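Local coordinates for lipoxygenase (Cyanothece sp., PDB 5EK8), which probably catalyses the 9R-specific dioxygenation of polyunsaturated fatty acids at a non-heme iron held in its mostly helical catalytic domain, at residues W163-N168 / V493-P498; N199-I204 / F618-G623; A226-N231 / Q614-S619; L526-F531 / V537-T542. All coordinates share one frame; numbering follows the deposited sequence.

In the fold
Contacts 2 and 3 work on the same helix, 608-623: helix 188-214 meets it through Leu-201, and the turn after helix 221-227 through Tyr-228, with centres about 7 Å apart. Both are mainly apolar; contact 3 is buried, contact 2 partly so and nearer the iron. Contacts 1 and 4 lie on the opposite side of the chain's centre, away from the metal sites, and differ in chemistry. They touch each other, the chain after helix 482-495 meeting residues 537-542. Contact 1 is a single aromatic stack, partly buried, between the 163-168 loop and that helix; contact 4, with one exposed residue, ties the base of a hairpin by arginine-to-carbonyl bonds and a water.

Contact 1. Residues W163-N168 / V493-P498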
loop_
_atom_site.group_PDB
_atom_site.type_symbol
_atom_site.label_atom_id
_atom_site.label_comp_id
_atom_site.label_asym_id
_atom_site.label_seq_id
_atom_site.Cartn_x
_atom_site.Cartn_y
_atom_site.Cartn_z
ATOM N N TRP A 163 16.952 6.399 3.683
ATOM C CA TRP A 163 15.585 6.423 3.161
ATOM C C TRP A 163 15.337 7.626 2.265
ATOM O O TRP A 163 14.445 8.430 2.535
ATOM C CB TRP A 163 14.573 6.412 4.309
ATOM C CG TRP A 163 14.366 5.057 4.911
ATOM C CD1 TRP A 163 15.244 4.361 5.690
ATOM C CD2 TRP A 163 13.202 4.232 4.783
ATOM N NE1 TRP A 163 14.699 3.152 6.056
ATOM C CE2 TRP A 163 13.446 3.051 5.513
ATOM C CE3 TRP A 163 11.976 4.377 4.125
ATOM C CZ2 TRP A 163 12.510 2.022 5.601
ATOM C CZ3 TRP A 163 11.047 3.351 4.216
ATOM C CH2 TRP A 163 11.320 2.191 4.948
ATOM N N PRO A 164 16.123 7.754 1.186
ATOM C CA PRO A 164 16.004 8.949 0.348
ATOM C C PRO A 164 14.686 8.981 -0.408
ATOM O O PRO A 164 14.134 7.924 -0.715
ATOM C CB PRO A 164 17.184 8.819 -0.615
ATOM C CG PRO A 164 17.408 7.353 -0.722
ATOM C CD PRO A 164 17.094 6.788 0.635
ATOM N N TYR A 165 14.188 10.182 -0.694
ATOM C CA TYR A 165 12.970 10.332 -1.479
ATOM C C TYR A 165 13.258 10.196 -2.967
ATOM O O TYR A 165 14.305 10.628 -3.449
ATOM C CB TYR A 165 12.308 11.680 -1.201
ATOM C CG TYR A 165 11.471 11.714 0.054
ATOM C CD1 TYR A 165 10.174 11.229 0.056
ATOM C CD2 TYR A 165 11.972 12.237 1.236
ATOM C CE1 TYR A 165 9.402 11.259 1.193
ATOM C CE2 TYR A 165 11.200 12.272 2.383
ATOM C CZ TYR A 165 9.916 11.778 2.354
ATOM O OH TYR A 165 9.136 11.806 3.485
ATOM N N ASP A 166 12.324 9.584 -3.687
ATOM C CA ASP A 166 12.407 9.481 -5.141
ATOM C C ASP A 166 12.033 10.824 -5.759
ATOM O O ASP A 166 10.900 11.280 -5.613
ATOM C CB ASP A 166 11.482 8.376 -5.661
ATOM C CG ASP A 166 11.781 7.978 -7.098
ATOM O OD1 ASP A 166 11.401 6.854 -7.484
ATOM O OD2 ASP A 166 12.389 8.773 -7.843
ATOM N N PRO A 167 12.989 11.471 -6.444
ATOM C CA PRO A 167 12.739 12.776 -7.068
ATOM C C PRO A 167 12.083 12.674 -8.444
ATOM O O PRO A 167 11.773 13.697 -9.051
ATOM C CB PRO A 167 14.140 13.371 -7.186
ATOM C CG PRO A 167 15.015 12.180 -7.385
ATOM C CD PRO A 167 14.393 11.049 -6.591
ATOM N N ASN A 168 11.874 11.452 -8.923
ATOM C CA ASN A 168 11.286 11.237 -10.240
ATOM C C ASN A 168 9.819 10.844 -10.173
ATOM O O ASN A 168 9.150 10.727 -11.200
ATOM C CB ASN A 168 12.070 10.170 -10.998
ATOM C CG ASN A 168 13.439 10.654 -11.425
ATOM O OD1 ASN A 168 13.593 11.792 -11.874
ATOM N ND2 ASN A 168 14.446 9.797 -11.276
ATOM N N VAL A 493 4.736 16.959 4.960
ATOM C CA VAL A 493 4.246 18.139 4.248
ATOM C C VAL A 493 5.134 18.491 3.056
ATOM O O VAL A 493 4.648 18.695 1.944
ATOM C CB VAL A 493 4.150 19.371 5.186
ATOM C CG1 VAL A 493 3.891 20.649 4.383
ATOM C CG2 VAL A 493 3.071 19.165 6.235
ATOM N N GLU A 494 6.438 18.551 3.296
ATOM C CA GLU A 494 7.389 18.973 2.279
ATOM C C GLU A 494 7.455 18.018 1.100
ATOM O O GLU A 494 7.793 18.431 -0.007
ATOM C CB GLU A 494 8.784 19.130 2.885
ATOM C CG GLU A 494 8.892 20.273 3.887
ATOM C CD GLU A 494 10.282 20.411 4.472
ATOM O OE1 GLU A 494 11.197 19.701 3.996
ATOM O OE2 GLU A 494 10.449 21.219 5.414
ATOM N N HIS A 495 7.139 16.745 1.322
ATOM C CA HIS A 495 7.306 15.777 0.244
ATOM C C HIS A 495 5.997 15.279 -0.341
ATOM O O HIS A 495 5.997 14.488 -1.280
ATOM C CB HIS A 495 8.142 14.597 0.729
ATOM C CG HIS A 495 9.576 14.942 0.954
ATOM N ND1 HIS A 495 10.078 15.282 2.194
ATOM C CD2 HIS A 495 10.618 15.020 0.093
ATOM C CE1 HIS A 495 11.365 15.547 2.086
ATOM N NE2 HIS A 495 11.721 15.394 0.822
ATOM N N SER A 496 4.882 15.756 0.198
ATOM C CA SER A 496 3.583 15.359 -0.317
ATOM C C SER A 496 3.357 16.011 -1.671
ATOM O O SER A 496 4.174 16.812 -2.116
ATOM C CB SER A 496 2.479 15.740 0.663
ATOM O OG SER A 496 2.395 17.138 0.842
ATOM N N MET A 497 2.261 15.657 -2.332
ATOM C CA MET A 497 1.915 16.292 -3.593
ATOM C C MET A 497 1.464 17.719 -3.352
ATOM O O MET A 497 1.025 18.062 -2.254
ATOM C CB MET A 497 0.808 15.525 -4.316
ATOM C CG MET A 497 1.160 14.093 -4.687
ATOM S SD MET A 497 -0.108 13.336 -5.728
ATOM C CE MET A 497 0.266 14.056 -7.325
ATOM N N PRO A 498 1.585 18.567 -4.377
ATOM C CA PRO A 498 0.889 19.846 -4.285
ATOM C C PRO A 498 -0.616 19.615 -4.306
ATOM O O PRO A 498 -1.099 18.889 -5.172
ATOM C CB PRO A 498 1.366 20.603 -5.533
ATOM C CG PRO A 498 1.940 19.556 -6.436
ATOM C CD PRO A 498 2.483 18.502 -5.539
#
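The phenol ring of Tyr-165 lies flat over the imidazole of His-495 in a face-to-face stack. The ring centroids are 3.5 Å apart and the planes only 9° from parallel, and each ring has an atom of the other above its centre: CG of His-495 over the tyrosine ring, CE2 of Tyr-165 over the imidazole. The CD2-CE2 bond of Tyr-165 lies over the nitrogen side of the imidazole, CD2 3.2 Å from His-495 NE2 and CE2 close to ND1. On the other half of the phenol ring the His-495 methylene adds a CH-pi contact, its CB 3.9 Å from the Tyr-165 centroid. Both side chains place CG beside the backbone N and opposite the carbonyl carbon (chi1 -81° for Tyr-165, -70° for His-495), which brings the two rings out to meet between backbones whose CA atoms are 8.0 Å apart. His-495 is the last helical residue of 482-495, and its ND1 is tied to Asp-491 O one turn back, fixing the rotation of the imidazole. Tyr-165 belongs to the loop that follows strand 152-160, probably part of the PLAT domain, and it also packs on Val-372, Ala-373 and Arg-376 of helix 337-377. Exchanging the tyrosine for an alanine would probably strip the imidazole of its stacking partner and open a gap between the loop and the two helices. Since Asp-491 O accepts from ND1, that nitrogen bears a proton; the pi cloud beneath and the carbonyl end of the helix nearby might somewhat favour the doubly protonated, cationic imidazole.

Contact 2. Residues N199-I204 / F618-G623; sequences NVLTPI and FSVLNG
Leu-201 reaches across to helix 608-623 with a single methyl, CD1, which settles against two neighbouring side chains, Ser-619 and Val-620. The approaches come at roughly right angles to each other: Leu-201 CD1 is 3.6 Å from Ser-619 CB, and the same CD1 is 3.6 Å from CG2 of Val-620. The leucine and valine side chains run antiparallel alongside each other and touch through one methyl apiece, CD1 and CG2. In Leu-201, CG stands opposite the carbonyl carbon and CD1 continues the chain away from CA (chi2 166°), carrying this methyl to the far end of an extended side chain. In Val-620, CG1 lies opposite the backbone N, while CG2 is the branch turned to the leucine. The pairing joins two helices of the lipoxygenase catalytic domain, 188-214 and 608-623, whose backbones approach to 7.2 Å between the CA atoms of Leu-201 and Val-620. Helix 608-623 also borders the metal centre: the side chain of Val-620 is about 5 Å from that of Ile-668, the C-terminal iron ligand, and about 10 Å from the iron itself. Leu-621, the next residue, packs directly on Ile-668. Ser-619 offers its methylene to the leucine, while its OG turns back along its own helix to Val-615 O, satisfying the hydroxyl there. Tyr-228 covers another part of Leu-201. Just beyond this leucine, helix 188-214 is kinked at Pro-203, which has no backbone N-H to give to the preceding turn, and the next residue, Ile-204, makes only a weak bond from its N to Leu-201 O.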
loop_
_atom_site.group_PDB
_atom_site.type_symbol
_atom_site.label_atom_id
_atom_site.label_comp_id
_atom_site.label_asym_id
_atom_site.label_seq_id
_atom_site.Cartn_x
_atom_site.Cartn_y
_atom_site.Cartn_z
ATOM N N ASN A 199 4.538 -20.432 -7.326
ATOM C CA ASN A 199 4.934 -21.719 -7.897
ATOM C C ASN A 199 3.726 -22.595 -8.223
ATOM O O ASN A 199 3.751 -23.363 -9.184
ATOM C CB ASN A 199 5.885 -22.462 -6.958
ATOM C CG ASN A 199 6.830 -23.387 -7.704
ATOM O OD1 ASN A 199 6.883 -23.383 -8.935
ATOM N ND2 ASN A 199 7.589 -24.179 -6.961
ATOM N N VAL A 200 2.667 -22.479 -7.429
ATOM C CA VAL A 200 1.427 -23.176 -7.757
ATOM C C VAL A 200 0.737 -22.569 -8.984
ATOM O O VAL A 200 0.420 -23.277 -9.936
ATOM C CB VAL A 200 0.438 -23.159 -6.578
ATOM C CG1 VAL A 200 -0.887 -23.785 -6.987
ATOM C CG2 VAL A 200 1.029 -23.873 -5.375
ATOM N N LEU A 201 0.522 -21.256 -8.966
ATOM C CA LEU A 201 -0.338 -20.610 -9.965
ATOM C C LEU A 201 0.316 -20.288 -11.321
ATOM O O LEU A 201 -0.364 -20.257 -12.345
ATOM C CB LEU A 201 -0.918 -19.324 -9.371
ATOM C CG LEU A 201 -2.075 -19.498 -8.385
ATOM C CD1 LEU A 201 -2.349 -18.216 -7.604
ATOM C CD2 LEU A 201 -3.315 -19.939 -9.137
ATOM N N THR A 202 1.623 -20.047 -11.329
ATOM C CA THR A 202 2.317 -19.599 -12.541
ATOM C C THR A 202 2.360 -20.614 -13.696
ATOM O O THR A 202 2.231 -20.212 -14.851
ATOM C CB THR A 202 3.763 -19.166 -12.217
ATOM O OG1 THR A 202 3.738 -18.143 -11.217
ATOM C CG2 THR A 202 4.469 -18.628 -13.451
ATOM N N PRO A 203 2.545 -21.920 -13.407
ATOM C CA PRO A 203 2.532 -22.859 -14.541
ATOM C C PRO A 203 1.222 -22.854 -15.328
ATOM O O PRO A 203 1.221 -23.191 -16.517
ATOM C CB PRO A 203 2.749 -24.214 -13.870
ATOM C CG PRO A 203 3.521 -23.894 -12.655
ATOM C CD PRO A 203 2.969 -22.593 -12.164
ATOM N N ILE A 204 0.131 -22.466 -14.672
ATOM C CA ILE A 204 -1.171 -22.353 -15.321
ATOM C C ILE A 204 -1.158 -21.204 -16.326
ATOM O O ILE A 204 -1.442 -21.386 -17.516
ATOM C CB ILE A 204 -2.302 -22.122 -14.289
ATOM C CG1 ILE A 204 -2.185 -23.098 -13.115
ATOM C CG2 ILE A 204 -3.661 -22.249 -14.944
ATOM C CD1 ILE A 204 -2.370 -24.554 -13.497
ATOM N N PHE A 618 -5.072 -11.844 -9.603
ATOM C CA PHE A 618 -5.985 -11.729 -8.464
ATOM C C PHE A 618 -5.749 -12.853 -7.452
ATOM O O PHE A 618 -5.631 -12.610 -6.238
ATOM C CB PHE A 618 -7.439 -11.732 -8.929
ATOM C CG PHE A 618 -7.857 -10.467 -9.606
ATOM C CD1 PHE A 618 -7.177 -9.285 -9.371
ATOM C CD2 PHE A 618 -8.928 -10.455 -10.477
ATOM C CE1 PHE A 618 -7.555 -8.112 -9.996
ATOM C CE2 PHE A 618 -9.316 -9.283 -11.106
ATOM C CZ PHE A 618 -8.627 -8.111 -10.866
ATOM N N SER A 619 -5.653 -14.076 -7.969
ATOM C CA SER A 619 -5.453 -15.265 -7.143
ATOM C C SER A 619 -4.128 -15.231 -6.385
ATOM O O SER A 619 -4.043 -15.678 -5.239
ATOM C CB SER A 619 -5.522 -16.515 -8.013
ATOM O OG SER A 619 -6.642 -16.453 -8.879
ATOM N N VAL A 620 -3.096 -14.698 -7.031
ATOM C CA VAL A 620 -1.794 -14.535 -6.392
ATOM C C VAL A 620 -1.860 -13.491 -5.281
ATOM O O VAL A 620 -1.473 -13.757 -4.141
ATOM C CB VAL A 620 -0.706 -14.124 -7.411
ATOM C CG1 VAL A 620 0.465 -13.434 -6.711
ATOM C CG2 VAL A 620 -0.231 -15.332 -8.205
ATOM N N LEU A 621 -2.364 -12.308 -5.622
ATOM C CA LEU A 621 -2.388 -11.177 -4.702
ATOM C C LEU A 621 -3.217 -11.453 -3.451
ATOM O O LEU A 621 -2.854 -11.012 -2.361
ATOM C CB LEU A 621 -2.915 -9.924 -5.406
ATOM C CG LEU A 621 -1.991 -9.262 -6.433
ATOM C CD1 LEU A 621 -2.552 -7.911 -6.873
ATOM C CD2 LEU A 621 -0.578 -9.114 -5.882
ATOM N N ASN A 622 -4.327 -12.169 -3.590
ATOM C CA ASN A 622 -5.103 -12.491 -2.398
ATOM C C ASN A 622 -4.657 -13.821 -1.773
ATOM O O ASN A 622 -4.992 -14.117 -0.626
ATOM C CB ASN A 622 -6.607 -12.495 -2.719
ATOM C CG ASN A 622 -7.202 -13.901 -2.798
ATOM O OD1 ASN A 622 -6.709 -14.773 -3.522
ATOM N ND2 ASN A 622 -8.280 -14.120 -2.050
ATOM N N GLY A 623 -3.886 -14.607 -2.525
ATOM C CA GLY A 623 -3.413 -15.898 -2.053
ATOM C C GLY A 623 -2.228 -15.816 -1.104
ATOM O O GLY A 623 -1.999 -16.724 -0.303
#

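Contact 3. Residues A226-N231 / Q614-S619; sequences ADYPPN and QVYIFS
Tyr-228 rests one ring face on Val-615, whose CG1 methyl makes a CH-pi contact 4.0 Å from the Tyr-228 centroid and 29° off the ring normal. The methyl sits toward the root of the ring, 3.6 Å from Tyr-228 CG. Farther out, the tyrosine runs over the start of the next residue, with Tyr-228 OH 3.4 Å from Tyr-616 CB; the Tyr-616 ring itself leads away. With CG set beside the backbone N (chi1 -69°), the Tyr-228 side chain leaves the turn after helix 221-227 and reaches helix 608-623. An aromatic neighbour, His-208, meets the Tyr-228 ring with its plane turned by about 70°, and Ile-204 of the same helix, 188-214, packs on it too.

Polar bonds hold the ends of both tyrosines. Tyr-228 OH pairs with Thr-612 OG1, one turn before Val-615 and Tyr-616 on the same helix, and Tyr-616 OH pairs with Thr-202 OG1 of helix 188-214. At the far end of the turn Asn-231 is the N-cap of helix 232-239, its OD1 accepting from Ile-234 N. Tyr-616, partly exposed, thus has its hydroxyl satisfied by Thr-202, while the buried phenol of Tyr-228 combines an apolar ring face with a threonine partner for its hydroxyl, so this ring can be packed between helices without a polar atom left unpaired at its tip.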
loop_
_atom_site.group_PDB
_atom_site.type_symbol
_atom_site.label_atom_id
_atom_site.label_comp_id
_atom_site.label_asym_id
_atom_site.label_seq_id
_atom_site.Cartn_x
_atom_site.Cartn_y
_atom_site.Cartn_z
ATOM N N ALA A 226 -11.584 -22.931 -15.728
ATOM C CA ALA A 226 -11.469 -24.269 -15.153
ATOM C C ALA A 226 -10.080 -24.541 -14.589
ATOM O O ALA A 226 -9.947 -25.119 -13.508
ATOM C CB ALA A 226 -11.818 -25.321 -16.194
ATOM N N ASP A 227 -9.050 -24.120 -15.320
ATOM C CA ASP A 227 -7.673 -24.432 -14.942
ATOM C C ASP A 227 -7.209 -23.694 -13.681
ATOM O O ASP A 227 -6.232 -24.100 -13.046
ATOM C CB ASP A 227 -6.725 -24.137 -16.106
ATOM C CG ASP A 227 -6.773 -25.213 -17.181
ATOM O OD1 ASP A 227 -7.473 -26.227 -16.977
ATOM O OD2 ASP A 227 -6.109 -25.054 -18.227
ATOM N N TYR A 228 -7.903 -22.617 -13.321
ATOM C CA TYR A 228 -7.671 -21.959 -12.036
ATOM C C TYR A 228 -8.724 -22.415 -11.034
ATOM O O TYR A 228 -9.808 -22.836 -11.428
ATOM C CB TYR A 228 -7.708 -20.433 -12.168
ATOM C CG TYR A 228 -6.553 -19.816 -12.925
ATOM C CD1 TYR A 228 -5.312 -19.647 -12.328
ATOM C CD2 TYR A 228 -6.717 -19.371 -14.230
ATOM C CE1 TYR A 228 -4.261 -19.071 -13.019
ATOM C CE2 TYR A 228 -5.672 -18.794 -14.929
ATOM C CZ TYR A 228 -4.446 -18.646 -14.321
ATOM O OH TYR A 228 -3.409 -18.072 -15.018
ATOM N N PRO A 229 -8.402 -22.354 -9.734
ATOM C CA PRO A 229 -9.412 -22.653 -8.711
ATOM C C PRO A 229 -10.607 -21.709 -8.794
ATOM O O PRO A 229 -10.472 -20.612 -9.323
ATOM C CB PRO A 229 -8.651 -22.469 -7.387
ATOM C CG PRO A 229 -7.360 -21.820 -7.742
ATOM C CD PRO A 229 -7.061 -22.201 -9.151
ATOM N N PRO A 230 -11.773 -22.134 -8.287
ATOM C CA PRO A 230 -12.959 -21.273 -8.328
ATOM C C PRO A 230 -12.859 -20.108 -7.349
ATOM O O PRO A 230 -12.031 -20.145 -6.442
ATOM C CB PRO A 230 -14.090 -22.224 -7.929
ATOM C CG PRO A 230 -13.426 -23.240 -7.068
ATOM C CD PRO A 230 -12.060 -23.440 -7.667
ATOM N N ASN A 231 -13.694 -19.091 -7.540
ATOM C CA ASN A 231 -13.744 -17.958 -6.622
ATOM C C ASN A 231 -15.088 -17.929 -5.924
ATOM O O ASN A 231 -15.887 -18.850 -6.078
ATOM C CB ASN A 231 -13.506 -16.634 -7.350
ATOM C CG ASN A 231 -14.735 -16.154 -8.094
ATOM O OD1 ASN A 231 -15.404 -16.930 -8.776
ATOM N ND2 ASN A 231 -15.045 -14.868 -7.958
ATOM N N GLN A 614 -5.509 -11.851 -15.654
ATOM C CA GLN A 614 -6.462 -11.333 -14.674
ATOM C C GLN A 614 -6.615 -12.294 -13.502
ATOM O O GLN A 614 -6.305 -11.953 -12.344
ATOM C CB GLN A 614 -7.830 -11.091 -15.319
ATOM C CG GLN A 614 -8.933 -10.715 -14.328
ATOM C CD GLN A 614 -10.302 -10.597 -14.988
ATOM O OE1 GLN A 614 -10.405 -10.446 -16.206
ATOM N NE2 GLN A 614 -11.362 -10.670 -14.185
ATOM N N VAL A 615 -7.077 -13.504 -13.813
ATOM C CA VAL A 615 -7.315 -14.500 -12.772
ATOM C C VAL A 615 -6.032 -14.825 -12.000
ATOM O O VAL A 615 -6.038 -14.928 -10.767
ATOM C CB VAL A 615 -7.903 -15.790 -13.360
ATOM C CG1 VAL A 615 -8.270 -16.763 -12.242
ATOM C CG2 VAL A 615 -9.121 -15.463 -14.215
ATOM N N TYR A 616 -4.932 -14.961 -12.732
ATOM C CA TYR A 616 -3.634 -15.244 -12.130
ATOM C C TYR A 616 -3.253 -14.208 -11.080
ATOM O O TYR A 616 -2.985 -14.551 -9.928
ATOM C CB TYR A 616 -2.549 -15.311 -13.205
ATOM C CG TYR A 616 -1.145 -15.421 -12.658
ATOM C CD1 TYR A 616 -0.684 -16.609 -12.111
ATOM C CD2 TYR A 616 -0.275 -14.336 -12.699
ATOM C CE1 TYR A 616 0.596 -16.710 -11.613
ATOM C CE2 TYR A 616 1.012 -14.431 -12.206
ATOM C CZ TYR A 616 1.440 -15.621 -11.661
ATOM O OH TYR A 616 2.717 -15.734 -11.163
ATOM N N ILE A 617 -3.243 -12.941 -11.483
ATOM C CA ILE A 617 -2.839 -11.864 -10.593
ATOM C C ILE A 617 -3.761 -11.760 -9.389
ATOM O O ILE A 617 -3.284 -11.607 -8.265
ATOM C CB ILE A 617 -2.798 -10.504 -11.324
ATOM C CG1 ILE A 617 -1.631 -10.466 -12.308
ATOM C CG2 ILE A 617 -2.643 -9.360 -10.330
ATOM C CD1 ILE A 617 -0.283 -10.618 -11.638
ATOM N N PHE A 618 -5.072 -11.844 -9.603
ATOM C CA PHE A 618 -5.985 -11.729 -8.464
ATOM C C PHE A 618 -5.749 -12.853 -7.452
ATOM O O PHE A 618 -5.631 -12.610 -6.238
ATOM C CB PHE A 618 -7.439 -11.732 -8.929
ATOM C CG PHE A 618 -7.857 -10.467 -9.606
ATOM C CD1 PHE A 618 -7.177 -9.285 -9.371
ATOM C CD2 PHE A 618 -8.928 -10.455 -10.477
ATOM C CE1 PHE A 618 -7.555 -8.112 -9.996
ATOM C CE2 PHE A 618 -9.316 -9.283 -11.106
ATOM C CZ PHE A 618 -8.627 -8.111 -10.866
ATOM N N SER A 619 -5.653 -14.076 -7.969
ATOM C CA SER A 619 -5.453 -15.265 -7.143
ATOM C C SER A 619 -4.128 -15.231 -6.385
ATOM O O SER A 619 -4.043 -15.678 -5.239
ATOM C CB SER A 619 -5.522 -16.515 -8.013
ATOM O OG SER A 619 -6.642 -16.453 -8.879
#

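Contact 4. Residues L526-F531 / V537-T542; sequences LPRATF and VIRPIT
The contact closes the base of a small antiparallel beta hairpin, strands 530-531 and 534-535, on the periphery of the helical domain, where the chain entering the first strand meets the chain leaving the second. The main clasp is Arg-539, whose extended side chain reaches back to the carbonyls before the first strand. Its NH2 donates to Leu-526 O at 2.9 Å (163°, the oxygen lying in the guanidinium plane), and its NE to Pro-527 O at 3.1 Å, also near that plane; NE makes a further weak bond to Leu-526 O. Leu-526 CB covers one face of this guanidinium and Arg-528 NE the other, 3.2 Å from Arg-539 NH2. The two guanidinium planes are 49° apart, and the closeness of like charges is probably offset by carboxylates, Asp-522 for Arg-528 and Asp-436 for Arg-539. A leucine in place of Arg-539 would probably leave the Leu-526 and Pro-527 carbonyls without their donor and Asp-436 without its charge mate. Arg-528 NH1 also lies against Val-537 O, but too closely for the bond to be trusted. Beside this, Ala-529 CB meets Pro-540 CD at 4.0 Å, and a water accepts from Ala-529 N while donating to Ile-538 O at 2.7 Å.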
loop_
_atom_site.group_PDB
_atom_site.type_symbol
_atom_site.label_atom_id
_atom_site.label_comp_id
_atom_site.label_asym_id
_atom_site.label_seq_id
_atom_site.Cartn_x
_atom_site.Cartn_y
_atom_site.Cartn_z
ATOM N N LEU A 526 -10.669 23.433 5.407
ATOM C CA LEU A 526 -9.607 23.290 6.396
ATOM C C LEU A 526 -8.277 23.750 5.807
ATOM O O LEU A 526 -7.838 23.231 4.783
ATOM C CB LEU A 526 -9.501 21.842 6.882
ATOM C CG LEU A 526 -10.287 21.414 8.129
ATOM C CD1 LEU A 526 -11.766 21.762 8.013
ATOM C CD2 LEU A 526 -10.106 19.915 8.372
ATOM N N PRO A 527 -7.636 24.734 6.452
ATOM C CA PRO A 527 -6.387 25.311 5.942
ATOM C C PRO A 527 -5.292 24.273 5.701
ATOM O O PRO A 527 -5.092 23.376 6.522
ATOM C CB PRO A 527 -5.969 26.282 7.054
ATOM C CG PRO A 527 -7.233 26.626 7.753
ATOM C CD PRO A 527 -8.090 25.397 7.686
ATOM N N ARG A 528 -4.601 24.402 4.573
ATOM C CA ARG A 528 -3.409 23.608 4.304
ATOM C C ARG A 528 -2.200 24.523 4.215
ATOM O O ARG A 528 -2.337 25.727 4.010
ATOM C CB ARG A 528 -3.565 22.795 3.019
ATOM C CG ARG A 528 -4.702 21.807 3.089
ATOM C CD ARG A 528 -4.686 20.813 1.946
ATOM N NE ARG A 528 -5.982 20.154 1.838
ATOM C CZ ARG A 528 -6.145 18.895 1.466
ATOM N NH1 ARG A 528 -5.093 18.154 1.167
ATOM N NH2 ARG A 528 -7.360 18.373 1.398
ATOM N N ALA A 529 -1.014 23.951 4.378
ATOM C CA ALA A 529 0.202 24.744 4.429
ATOM C C ALA A 529 0.824 24.884 3.052
ATOM O O ALA A 529 0.366 24.280 2.081
ATOM C CB ALA A 529 1.193 24.128 5.398
ATOM N N THR A 530 1.874 25.688 2.985
ATOM C CA THR A 530 2.584 25.940 1.745
ATOM C C THR A 530 4.047 25.540 1.904
ATOM O O THR A 530 4.669 25.804 2.935
ATOM C CB THR A 530 2.471 27.431 1.325
ATOM O OG1 THR A 530 1.159 27.682 0.804
ATOM C CG2 THR A 530 3.505 27.792 0.263
ATOM N N PHE A 531 4.585 24.876 0.890
ATOM C CA PHE A 531 6.012 24.615 0.829
ATOM C C PHE A 531 6.473 24.775 -0.609
ATOM O O PHE A 531 5.776 24.357 -1.534
ATOM C CB PHE A 531 6.346 23.217 1.356
ATOM C CG PHE A 531 7.819 22.942 1.445
ATOM C CD1 PHE A 531 8.445 22.133 0.511
ATOM C CD2 PHE A 531 8.580 23.506 2.456
ATOM C CE1 PHE A 531 9.801 21.888 0.587
ATOM C CE2 PHE A 531 9.937 23.263 2.537
ATOM C CZ PHE A 531 10.548 22.452 1.603
ATOM N N VAL A 537 -0.723 18.963 -0.035
ATOM C CA VAL A 537 -1.904 18.156 0.258
ATOM C C VAL A 537 -1.927 17.676 1.716
ATOM O O VAL A 537 -2.981 17.678 2.348
ATOM C CB VAL A 537 -2.012 16.939 -0.704
ATOM C CG1 VAL A 537 -0.756 16.097 -0.669
ATOM C CG2 VAL A 537 -3.226 16.093 -0.369
ATOM N N ILE A 538 -0.776 17.294 2.262
ATOM C CA ILE A 538 -0.740 16.845 3.651
ATOM C C ILE A 538 -0.608 18.022 4.619
ATOM O O ILE A 538 0.296 18.848 4.500
ATOM C CB ILE A 538 0.416 15.846 3.916
ATOM C CG1 ILE A 538 0.267 14.600 3.045
ATOM C CG2 ILE A 538 0.432 15.429 5.378
ATOM C CD1 ILE A 538 -1.019 13.865 3.264
ATOM N N ARG A 539 -1.523 18.086 5.582
ATOM C CA ARG A 539 -1.483 19.107 6.617
ATOM C C ARG A 539 -0.468 18.756 7.703
ATOM O O ARG A 539 -0.306 17.584 8.046
ATOM C CB ARG A 539 -2.874 19.292 7.221
ATOM C CG ARG A 539 -3.906 19.795 6.219
ATOM C CD ARG A 539 -5.263 19.988 6.875
ATOM N NE ARG A 539 -6.255 20.525 5.950
ATOM C CZ ARG A 539 -7.032 19.783 5.170
ATOM N NH1 ARG A 539 -6.936 18.458 5.197
ATOM N NH2 ARG A 539 -7.906 20.366 4.359
ATOM N N PRO A 540 0.227 19.774 8.245
ATOM C CA PRO A 540 1.229 19.548 9.294
ATOM C C PRO A 540 0.630 19.127 10.637
ATOM O O PRO A 540 -0.365 19.694 11.085
ATOM C CB PRO A 540 1.912 20.910 9.420
ATOM C CG PRO A 540 0.881 21.882 8.969
ATOM C CD PRO A 540 0.134 21.197 7.870
ATOM N N ILE A 541 1.246 18.127 11.260
ATOM C CA ILE A 541 0.846 17.647 12.578
ATOM C C ILE A 541 1.280 18.646 13.643
ATOM O O ILE A 541 0.543 18.939 14.586
ATOM C CB ILE A 541 1.462 16.259 12.879
ATOM C CG1 ILE A 541 0.911 15.209 11.906
ATOM C CG2 ILE A 541 1.219 15.851 14.326
ATOM C CD1 ILE A 541 1.682 13.908 11.908
ATOM N N THR A 542 2.487 19.174 13.480
ATOM C CA THR A 542 3.023 20.123 14.437
ATOM C C THR A 542 4.076 21.024 13.793
ATOM O O THR A 542 4.646 20.690 12.752
ATOM C CB THR A 542 3.634 19.394 15.645
ATOM O OG1 THR A 542 4.034 20.351 16.637
ATOM C CG2 THR A 542 4.830 18.572 15.208
HETATM O O HOH W 1 -0.751 21.137 3.666
#